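Local structure of methyltransferase-like protein (Saccharopolyspora spinosa, 4PNE) at residues H62-N67 against S244-Y249; V94-V99 against F161-A166; R109-N114 against S141-F146. The protein catalyses a [4+2] cycloaddition in spinosyn biosynthesis, using a fold like that of S-adenosylmethionine-dependent methyltransferases. One frame throughout, in Å; residues are numbered along the deposited sequence.

How the interactions relate
Interactions 2 and 3 belong to the same sheet and lie close together, with centres about 12 Å apart. They meet where W165 CH2 packs on V110 CG2 at 3.5 Å. Interaction 2 joins two central parallel strands, and the side chain of D98 comes within about 4 Å of the bound S-adenosyl-L-homocysteine. Interaction 3 packs helix 105-113 over the start of edge strand 144-148, where the V144 side chain is about 12 Å from that ligand. Interaction 1 stands apart, its centre about 25 Å from that of interaction 2 and about 26 Å from that of interaction 3. It ties the loop that follows H61, a ligand-binding residue, to a turn late in the chain.

Interaction 1. Residues H62-N67 against S244-Y249; sequences HGYWEN and SSRTRY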
loop_
_atom_site.group_PDB
_atom_site.type_symbol
_atom_site.label_atom_id
_atom_site.label_comp_id
_atom_site.label_asym_id
_atom_site.label_seq_id
_atom_site.Cartn_x
_atom_site.Cartn_y
_atom_site.Cartn_z
ATOM N N HIS A 62 -4.209 3.184 5.181
ATOM C CA HIS A 62 -4.904 3.508 6.431
ATOM C C HIS A 62 -4.027 4.318 7.372
ATOM O O HIS A 62 -2.788 4.191 7.366
ATOM C CB HIS A 62 -5.327 2.226 7.136
ATOM C CG HIS A 62 -6.610 1.644 6.627
ATOM N ND1 HIS A 62 -6.979 1.667 5.296
ATOM C CD2 HIS A 62 -7.604 1.006 7.282
ATOM C CE1 HIS A 62 -8.168 1.107 5.167
ATOM N NE2 HIS A 62 -8.564 0.680 6.355
ATOM N N GLY A 63 -4.652 5.110 8.220
ATOM C CA GLY A 63 -3.935 5.799 9.272
ATOM C C GLY A 63 -3.738 4.908 10.487
ATOM O O GLY A 63 -4.508 3.966 10.723
ATOM N N TYR A 64 -2.745 5.272 11.284
ATOM C CA TYR A 64 -2.437 4.630 12.559
ATOM C C TYR A 64 -2.468 5.702 13.637
ATOM O O TYR A 64 -1.747 6.704 13.560
ATOM C CB TYR A 64 -1.061 3.952 12.473
ATOM C CG TYR A 64 -0.505 3.298 13.707
ATOM C CD1 TYR A 64 0.014 4.052 14.744
ATOM C CD2 TYR A 64 -0.469 1.926 13.817
ATOM C CE1 TYR A 64 0.552 3.459 15.861
ATOM C CE2 TYR A 64 0.070 1.304 14.934
ATOM C CZ TYR A 64 0.573 2.079 15.957
ATOM O OH TYR A 64 1.113 1.473 17.063
ATOM N N TRP A 65 -3.354 5.512 14.616
ATOM C CA TRP A 65 -3.556 6.462 15.688
ATOM C C TRP A 65 -3.013 5.942 17.011
ATOM O O TRP A 65 -3.060 4.754 17.301
ATOM C CB TRP A 65 -5.040 6.770 15.851
ATOM C CG TRP A 65 -5.614 7.719 14.875
ATOM C CD1 TRP A 65 -5.805 9.046 15.064
ATOM C CD2 TRP A 65 -6.131 7.415 13.566
ATOM N NE1 TRP A 65 -6.408 9.602 13.963
ATOM C CE2 TRP A 65 -6.631 8.620 13.029
ATOM C CE3 TRP A 65 -6.237 6.247 12.806
ATOM C CZ2 TRP A 65 -7.194 8.697 11.762
ATOM C CZ3 TRP A 65 -6.802 6.322 11.539
ATOM C CH2 TRP A 65 -7.309 7.533 11.044
ATOM N N GLU A 66 -2.535 6.876 17.824
ATOM C CA GLU A 66 -2.065 6.589 19.180
ATOM C C GLU A 66 -3.133 6.742 20.261
ATOM O O GLU A 66 -2.981 6.244 21.378
ATOM C CB GLU A 66 -0.896 7.496 19.512
ATOM C CG GLU A 66 0.243 7.409 18.515
ATOM C CD GLU A 66 1.014 6.111 18.623
ATOM O OE1 GLU A 66 0.685 5.280 19.500
ATOM O OE2 GLU A 66 1.955 5.910 17.819
ATOM N N ASN A 67 -4.224 7.402 19.926
ATOM C CA ASN A 67 -5.323 7.640 20.851
ATOM C C ASN A 67 -6.652 7.458 20.138
ATOM O O ASN A 67 -6.728 6.715 19.163
ATOM C CB ASN A 67 -5.204 9.037 21.451
ATOM C CG ASN A 67 -5.230 10.123 20.392
ATOM O OD1 ASN A 67 -5.562 9.865 19.233
ATOM N ND2 ASN A 67 -4.910 11.350 20.796
ATOM N N SER A 244 -4.998 -3.504 14.387
ATOM C CA SER A 244 -6.387 -3.192 14.084
ATOM C C SER A 244 -6.970 -2.145 15.040
ATOM O O SER A 244 -7.775 -1.312 14.622
ATOM C CB SER A 244 -7.247 -4.440 14.161
ATOM O OG SER A 244 -6.716 -5.456 13.365
ATOM N N SER A 245 -6.606 -2.193 16.325
ATOM C CA SER A 245 -7.114 -1.222 17.290
ATOM C C SER A 245 -6.650 0.221 17.034
ATOM O O SER A 245 -7.308 1.177 17.491
ATOM C CB SER A 245 -6.710 -1.607 18.720
ATOM O OG SER A 245 -5.317 -1.573 18.898
ATOM N N ARG A 246 -5.536 0.365 16.315
ATOM C CA ARG A 246 -4.959 1.671 15.995
ATOM C C ARG A 246 -5.481 2.233 14.684
ATOM O O ARG A 246 -5.384 3.414 14.453
ATOM C CB ARG A 246 -3.442 1.566 15.904
ATOM C CG ARG A 246 -2.806 0.789 17.014
ATOM C CD ARG A 246 -3.158 1.315 18.388
ATOM N NE ARG A 246 -2.104 0.962 19.329
ATOM C CZ ARG A 246 -1.121 1.768 19.709
ATOM N NH1 ARG A 246 -1.040 3.014 19.256
ATOM N NH2 ARG A 246 -0.216 1.315 20.568
ATOM N N THR A 247 -5.983 1.386 13.799
ATOM C CA THR A 247 -6.352 1.855 12.465
ATOM C C THR A 247 -7.855 1.972 12.288
ATOM O O THR A 247 -8.331 2.373 11.222
ATOM C CB THR A 247 -5.819 0.924 11.388
ATOM O OG1 THR A 247 -6.392 -0.361 11.585
ATOM C CG2 THR A 247 -4.314 0.812 11.441
ATOM N N ARG A 248 -8.624 1.616 13.304
ATOM C CA ARG A 248 -10.072 1.476 13.113
ATOM C C ARG A 248 -10.754 2.804 12.845
ATOM O O ARG A 248 -11.910 2.836 12.411
ATOM C CB ARG A 248 -10.714 0.815 14.339
ATOM C CG ARG A 248 -10.604 1.629 15.601
ATOM C CD ARG A 248 -11.183 0.829 16.763
ATOM N NE ARG A 248 -11.348 1.603 17.984
ATOM C CZ ARG A 248 -12.265 2.543 18.212
ATOM N NH1 ARG A 248 -13.150 2.896 17.288
ATOM N NH2 ARG A 248 -12.284 3.141 19.396
ATOM N N TYR A 249 -10.073 3.889 13.178
ATOM C CA TYR A 249 -10.610 5.216 12.924
ATOM C C TYR A 249 -10.610 5.574 11.461
ATOM O O TYR A 249 -11.329 6.507 11.049
ATOM C CB TYR A 249 -9.827 6.248 13.717
ATOM C CG TYR A 249 -9.823 5.896 15.187
ATOM C CD1 TYR A 249 -8.748 5.231 15.772
ATOM C CD2 TYR A 249 -10.924 6.180 15.979
ATOM C CE1 TYR A 249 -8.772 4.878 17.105
ATOM C CE2 TYR A 249 -10.952 5.835 17.303
ATOM C CZ TYR A 249 -9.882 5.186 17.862
ATOM O OH TYR A 249 -9.954 4.856 19.198
#
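R246 lies alongside Y64, both side chains pointing the same way. CB of R246 sits over one face of the phenol ring, 3.8 Å from its centroid, in a CH-pi contact. The bend of the arginine at chi2 (-56°) brings the guanidinium beside Y64 OH, which lies over the centre of one of its faces. At the edge, NH1 gives a 2.9 Å hydrogen bond to E66 OE1, part of a salt bridge. E66 is also bent at chi2, which helps to place OE1 there. NH1 meets OE1 from above the carboxylate, the two planes 74° apart. NH1 also bonds weakly to W65 O. E66 OE2 pairs with R79.

Segment 62-67 is an irregular loop directly after I60 and H61, which bind S-adenosyl-L-homocysteine. Segment 244-249 holds a short, weakly bonded helix, about 244-247, and the loop after it. It follows strand 236-242, an outermost strand of the sheet. W65 N joins the backbones with a nearly straight 2.9 Å bond to R246 O.

W65 packs on Y249, in the loop after that helix. Y249 CB makes a CH-pi contact over the indole six-membered ring, 3.6 Å from its centroid and almost on the normal. The Y249 ring turns its edge to the face of the five-membered ring, planes at 64°. W65 NE1 bonds to A71 O. Buried G63 O has no conventional hydrogen-bond partner; T247 CA gives it a CA-H...O contact.

Interaction 2. Residues V94-V99 against F161-A166; sequences VRLLDV and FDAAWA
L97 and V99 give their backbone N-H groups to A163 O and W165 O. In return L97 O accepts W165 N at 2.9 Å. These bonds make strands 95-99 and 163-166 parallel neighbours, their axes 16° apart. At the start of the pairing R95 O receives D162 N and, weakly, A163 N. The chain bends at D162, whose side chain reaches back: OD2 accepts R95 N at 2.8 Å through its anti lone pair.

Aromatic contacts occur on both faces of the sheet. On the face of L97 and A164, L97 CB sits over the centre of the F161 ring, 3.7 Å from its centroid. The extended R95 side chain crosses the same ring, and F161 CE1 lies over one face of the guanidinium, 3.3 Å from R95 NE. On the face of L96 and D98, L96 CD2 lies over the five-membered ring of W165, 3.9 Å from the centroid. L96 CD1 touches W165 NE1 at 3.5 Å, while NE1 bonds to T88 OG1. With D98 CG anti to the backbone N (chi1 -177°), the carboxylate lies against W165 CE3, its plane 72° from the indole.

The C-terminal end of strand 95-99 leads to the S-adenosyl-L-homocysteine pocket. Strand 117-122 pairs with the other side of 95-99, as in the Rossmann-like methyltransferase fold. Helix 176-186 packs on L97, V99 and A164, and helix 105-113 on D98 and W165.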
loop_
_atom_site.group_PDB
_atom_site.type_symbol
_atom_site.label_atom_id
_atom_site.label_comp_id
_atom_site.label_asym_id
_atom_site.label_seq_id
_atom_site.Cartn_x
_atom_site.Cartn_y
_atom_site.Cartn_z
ATOM N N VAL A 94 21.098 2.761 1.076
ATOM C CA VAL A 94 20.456 1.529 0.616
ATOM C C VAL A 94 19.529 1.833 -0.552
ATOM O O VAL A 94 19.197 3.004 -0.811
ATOM C CB VAL A 94 19.652 0.866 1.736
ATOM C CG1 VAL A 94 20.556 0.427 2.889
ATOM C CG2 VAL A 94 18.583 1.797 2.268
ATOM N N ARG A 95 19.152 0.776 -1.270
ATOM C CA ARG A 95 18.224 0.847 -2.380
ATOM C C ARG A 95 16.966 0.120 -1.942
ATOM O O ARG A 95 17.051 -1.003 -1.458
ATOM C CB ARG A 95 18.803 0.222 -3.663
ATOM C CG ARG A 95 18.064 0.670 -4.909
ATOM C CD ARG A 95 18.570 0.008 -6.171
ATOM N NE ARG A 95 17.661 0.298 -7.267
ATOM C CZ ARG A 95 17.652 -0.360 -8.426
ATOM N NH1 ARG A 95 16.768 -0.035 -9.359
ATOM N NH2 ARG A 95 18.521 -1.343 -8.642
ATOM N N LEU A 96 15.816 0.767 -2.099
ATOM C CA LEU A 96 14.532 0.272 -1.638
ATOM C C LEU A 96 13.523 0.207 -2.795
ATOM O O LEU A 96 13.413 1.181 -3.553
ATOM C CB LEU A 96 14.009 1.180 -0.519
ATOM C CG LEU A 96 12.782 0.674 0.222
ATOM C CD1 LEU A 96 12.887 1.001 1.698
ATOM C CD2 LEU A 96 11.573 1.298 -0.385
ATOM N N LEU A 97 12.826 -0.919 -2.958
ATOM C CA LEU A 97 11.749 -1.041 -3.942
ATOM C C LEU A 97 10.397 -0.814 -3.262
ATOM O O LEU A 97 10.027 -1.574 -2.373
ATOM C CB LEU A 97 11.779 -2.421 -4.602
ATOM C CG LEU A 97 10.746 -2.747 -5.674
ATOM C CD1 LEU A 97 10.966 -1.898 -6.882
ATOM C CD2 LEU A 97 10.770 -4.233 -5.990
ATOM N N ASP A 98 9.686 0.220 -3.681
ATOM C CA ASP A 98 8.351 0.552 -3.192
ATOM C C ASP A 98 7.318 -0.083 -4.155
ATOM O O ASP A 98 7.038 0.427 -5.234
ATOM C CB ASP A 98 8.254 2.107 -3.070
ATOM C CG ASP A 98 6.933 2.593 -2.497
ATOM O OD1 ASP A 98 6.133 1.770 -2.042
ATOM O OD2 ASP A 98 6.716 3.831 -2.526
ATOM N N VAL A 99 6.802 -1.232 -3.765
ATOM C CA VAL A 99 5.977 -2.078 -4.610
ATOM C C VAL A 99 4.538 -1.594 -4.523
ATOM O O VAL A 99 3.891 -1.764 -3.503
ATOM C CB VAL A 99 6.049 -3.524 -4.186
ATOM C CG1 VAL A 99 5.127 -4.377 -5.086
ATOM C CG2 VAL A 99 7.470 -4.012 -4.265
ATOM N N PHE A 161 18.030 -5.141 -4.405
ATOM C CA PHE A 161 17.507 -4.192 -3.415
ATOM C C PHE A 161 17.808 -4.600 -1.984
ATOM O O PHE A 161 17.696 -5.768 -1.632
ATOM C CB PHE A 161 15.988 -4.044 -3.557
ATOM C CG PHE A 161 15.575 -3.446 -4.843
ATOM C CD1 PHE A 161 15.522 -2.100 -4.983
ATOM C CD2 PHE A 161 15.227 -4.246 -5.894
ATOM C CE1 PHE A 161 15.146 -1.533 -6.163
ATOM C CE2 PHE A 161 14.858 -3.697 -7.110
ATOM C CZ PHE A 161 14.815 -2.340 -7.244
ATOM N N ASP A 162 18.136 -3.630 -1.137
ATOM C CA ASP A 162 18.344 -3.866 0.279
ATOM C C ASP A 162 17.032 -4.045 1.048
ATOM O O ASP A 162 16.993 -4.697 2.092
ATOM C CB ASP A 162 19.123 -2.705 0.905
ATOM C CG ASP A 162 20.477 -2.484 0.243
ATOM O OD1 ASP A 162 21.402 -3.274 0.504
ATOM O OD2 ASP A 162 20.645 -1.541 -0.561
ATOM N N ALA A 163 15.962 -3.444 0.540
ATOM C CA ALA A 163 14.685 -3.457 1.219
ATOM C C ALA A 163 13.567 -3.241 0.235
ATOM O O ALA A 163 13.793 -2.827 -0.916
ATOM C CB ALA A 163 14.632 -2.397 2.286
ATOM N N ALA A 164 12.363 -3.505 0.708
ATOM C CA ALA A 164 11.161 -3.287 -0.051
ATOM C C ALA A 164 9.997 -2.948 0.847
ATOM O O ALA A 164 9.961 -3.380 1.993
ATOM C CB ALA A 164 10.841 -4.524 -0.846
ATOM N N TRP A 165 9.029 -2.219 0.300
ATOM C CA TRP A 165 7.723 -1.995 0.909
ATOM C C TRP A 165 6.620 -2.631 0.045
ATOM O O TRP A 165 6.675 -2.572 -1.168
ATOM C CB TRP A 165 7.394 -0.524 1.036
ATOM C CG TRP A 165 8.287 0.286 1.845
ATOM C CD1 TRP A 165 9.123 -0.153 2.832
ATOM C CD2 TRP A 165 8.486 1.696 1.740
ATOM N NE1 TRP A 165 9.790 0.913 3.385
ATOM C CE2 TRP A 165 9.415 2.056 2.725
ATOM C CE3 TRP A 165 7.926 2.703 0.935
ATOM C CZ2 TRP A 165 9.849 3.361 2.891
ATOM C CZ3 TRP A 165 8.332 3.998 1.123
ATOM C CH2 TRP A 165 9.277 4.326 2.086
ATOM N N ALA A 166 5.556 -3.126 0.683
ATOM C CA ALA A 166 4.296 -3.359 -0.010
ATOM C C ALA A 166 3.220 -2.895 0.949
ATOM O O ALA A 166 2.721 -3.682 1.753
ATOM C CB ALA A 166 4.104 -4.811 -0.414
#

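Interaction 3. Residues R109-N114 against S141-F146; sequences RVARDN and SHRVDF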
loop_
_atom_site.group_PDB
_atom_site.type_symbol
_atom_site.label_atom_id
_atom_site.label_comp_id
_atom_site.label_asym_id
_atom_site.label_seq_id
_atom_site.Cartn_x
_atom_site.Cartn_y
_atom_site.Cartn_z
ATOM N N ARG A 109 8.055 11.161 1.514
ATOM C CA ARG A 109 8.166 11.507 2.926
ATOM C C ARG A 109 9.446 10.953 3.537
ATOM O O ARG A 109 10.173 11.654 4.280
ATOM C CB ARG A 109 6.949 10.988 3.704
ATOM C CG ARG A 109 7.032 11.207 5.207
ATOM C CD ARG A 109 5.715 10.835 5.893
ATOM N NE ARG A 109 5.880 10.956 7.326
ATOM C CZ ARG A 109 5.783 12.109 7.981
ATOM N NH1 ARG A 109 5.448 13.229 7.336
ATOM N NH2 ARG A 109 5.963 12.128 9.291
ATOM N N VAL A 110 9.725 9.706 3.223
ATOM C CA VAL A 110 10.896 9.005 3.743
ATOM C C VAL A 110 12.170 9.546 3.091
ATOM O O VAL A 110 13.162 9.726 3.766
ATOM C CB VAL A 110 10.750 7.477 3.527
ATOM C CG1 VAL A 110 12.008 6.735 3.942
ATOM C CG2 VAL A 110 9.615 6.939 4.326
ATOM N N ALA A 111 12.104 9.867 1.799
ATOM C CA ALA A 111 13.268 10.353 1.081
ATOM C C ALA A 111 13.681 11.739 1.569
ATOM O O ALA A 111 14.827 12.130 1.416
ATOM C CB ALA A 111 13.003 10.378 -0.392
ATOM N N ARG A 112 12.760 12.501 2.149
ATOM C CA ARG A 112 13.153 13.844 2.605
ATOM C C ARG A 112 14.309 13.763 3.614
ATOM O O ARG A 112 15.225 14.589 3.564
ATOM C CB ARG A 112 11.945 14.582 3.208
ATOM C CG ARG A 112 12.181 16.065 3.406
ATOM C CD ARG A 112 11.167 16.679 4.355
ATOM N NE ARG A 112 11.318 16.175 5.714
ATOM C CZ ARG A 112 10.506 16.468 6.722
ATOM N NH1 ARG A 112 9.458 17.263 6.530
ATOM N NH2 ARG A 112 10.744 15.955 7.922
ATOM N N ASP A 113 14.272 12.765 4.497
ATOM C CA ASP A 113 15.152 12.704 5.674
ATOM C C ASP A 113 16.094 11.506 5.649
ATOM O O ASP A 113 16.843 11.266 6.608
ATOM C CB ASP A 113 14.321 12.646 6.961
ATOM C CG ASP A 113 13.447 13.867 7.153
ATOM O OD1 ASP A 113 13.851 14.964 6.716
ATOM O OD2 ASP A 113 12.357 13.734 7.762
ATOM N N ASN A 114 16.076 10.759 4.553
ATOM C CA ASN A 114 16.950 9.582 4.415
ATOM C C ASN A 114 17.677 9.605 3.074
ATOM O O ASN A 114 17.045 9.650 2.009
ATOM C CB ASN A 114 16.128 8.291 4.545
ATOM C CG ASN A 114 15.544 8.116 5.925
ATOM O OD1 ASN A 114 16.178 7.535 6.790
ATOM N ND2 ASN A 114 14.322 8.597 6.132
ATOM N N SER A 141 14.215 14.207 -6.622
ATOM C CA SER A 141 14.347 13.258 -7.724
ATOM C C SER A 141 15.742 12.580 -7.731
ATOM O O SER A 141 15.913 11.573 -8.372
ATOM C CB SER A 141 14.063 13.933 -9.074
ATOM O OG SER A 141 15.171 14.689 -9.510
ATOM N N HIS A 142 16.709 13.118 -7.007
ATOM C CA HIS A 142 18.018 12.420 -6.855
ATOM C C HIS A 142 17.932 11.184 -5.975
ATOM O O HIS A 142 18.844 10.340 -6.015
ATOM C CB HIS A 142 19.072 13.369 -6.282
ATOM C CG HIS A 142 18.698 13.988 -4.975
ATOM N ND1 HIS A 142 17.707 14.940 -4.856
ATOM C CD2 HIS A 142 19.177 13.778 -3.724
ATOM C CE1 HIS A 142 17.606 15.303 -3.587
ATOM N NE2 HIS A 142 18.492 14.616 -2.879
ATOM N N ARG A 143 16.852 11.086 -5.191
ATOM C CA ARG A 143 16.646 9.956 -4.275
ATOM C C ARG A 143 15.511 9.045 -4.686
ATOM O O ARG A 143 15.481 7.895 -4.273
ATOM C CB ARG A 143 16.384 10.439 -2.858
ATOM C CG ARG A 143 17.596 11.030 -2.197
ATOM C CD ARG A 143 17.290 11.651 -0.868
ATOM N NE ARG A 143 18.482 12.228 -0.246
ATOM C CZ ARG A 143 18.494 12.828 0.932
ATOM N NH1 ARG A 143 17.370 12.900 1.670
ATOM N NH2 ARG A 143 19.628 13.304 1.416
ATOM N N VAL A 144 14.513 9.543 -5.405
ATOM C CA VAL A 144 13.347 8.730 -5.699
ATOM C C VAL A 144 13.024 8.806 -7.171
ATOM O O VAL A 144 12.995 9.907 -7.739
ATOM C CB VAL A 144 12.121 9.200 -4.869
ATOM C CG1 VAL A 144 11.002 8.190 -4.950
ATOM C CG2 VAL A 144 12.520 9.440 -3.421
ATOM N N ASP A 145 12.776 7.662 -7.792
ATOM C CA ASP A 145 12.218 7.646 -9.139
ATOM C C ASP A 145 11.084 6.624 -9.246
ATOM O O ASP A 145 10.959 5.665 -8.468
ATOM C CB ASP A 145 13.284 7.361 -10.183
ATOM C CG ASP A 145 13.687 5.941 -10.197
ATOM O OD1 ASP A 145 14.026 5.428 -9.114
ATOM O OD2 ASP A 145 13.663 5.335 -11.288
ATOM N N PHE A 146 10.227 6.867 -10.221
ATOM C CA PHE A 146 8.989 6.153 -10.374
ATOM C C PHE A 146 8.839 5.608 -11.760
ATOM O O PHE A 146 9.185 6.287 -12.730
ATOM C CB PHE A 146 7.831 7.087 -10.063
ATOM C CG PHE A 146 7.884 7.648 -8.694
ATOM C CD1 PHE A 146 7.469 6.900 -7.608
ATOM C CD2 PHE A 146 8.383 8.920 -8.458
ATOM C CE1 PHE A 146 7.532 7.404 -6.343
ATOM C CE2 PHE A 146 8.439 9.417 -7.179
ATOM C CZ PHE A 146 8.007 8.656 -6.121
#
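The guanidinium of R143 meets backbone carbonyls near the C-terminal end of helix 105-113 and that of N114 beyond it. At the edge, in its plane, lies the carbonyl of A111, with that of R112 beside it. Over one face, toward the rim, is the carbonyl of N114. The R112 guanidinium has the D113 carboxylate at its edge. NE bonds to OD1 from above the carboxylate plane, and R112 NH2 reaches the syn lone pair of D113 OD2 at 2.7 Å.

R143 NH1 gives a 2.7 Å hydrogen bond to A111 O, in the guanidinium plane and nearly along the C=O axis. A second bond from R143 NH1, to R112 O, is weak, at 3.3 Å and only 122° at the hydrogen. N114 O is as near to NH1, but the angle is too poor for a bond.

The R143 chain is extended from CG to NE, with chi2 at 173°. This length carries the charged group from the loop before strand 144-148 to the helix end. Carbonyls at the C-terminal end of a helix carry partial negative charge, so a cation placed here is probably favourable.

The fold around it is the Rossmann-like sheet of methyltransferases. Helix 105-113 follows strand 95-99, and strand 144-148 forms one edge of the sheet beside strand 117-122. The contact therefore joins a helix on one face of the sheet to the beginning of its edge strand. A111 CB packs against V144 CG2 at 3.2 Å, tighter than usual for two carbons. Helix 73-88 lies near the same helix, touching V110 and R109.

Near the helix end a side chain also bonds to the backbone. N114 ND2 bonds to V110 O at 2.9 Å, with the acceptor in its amide plane.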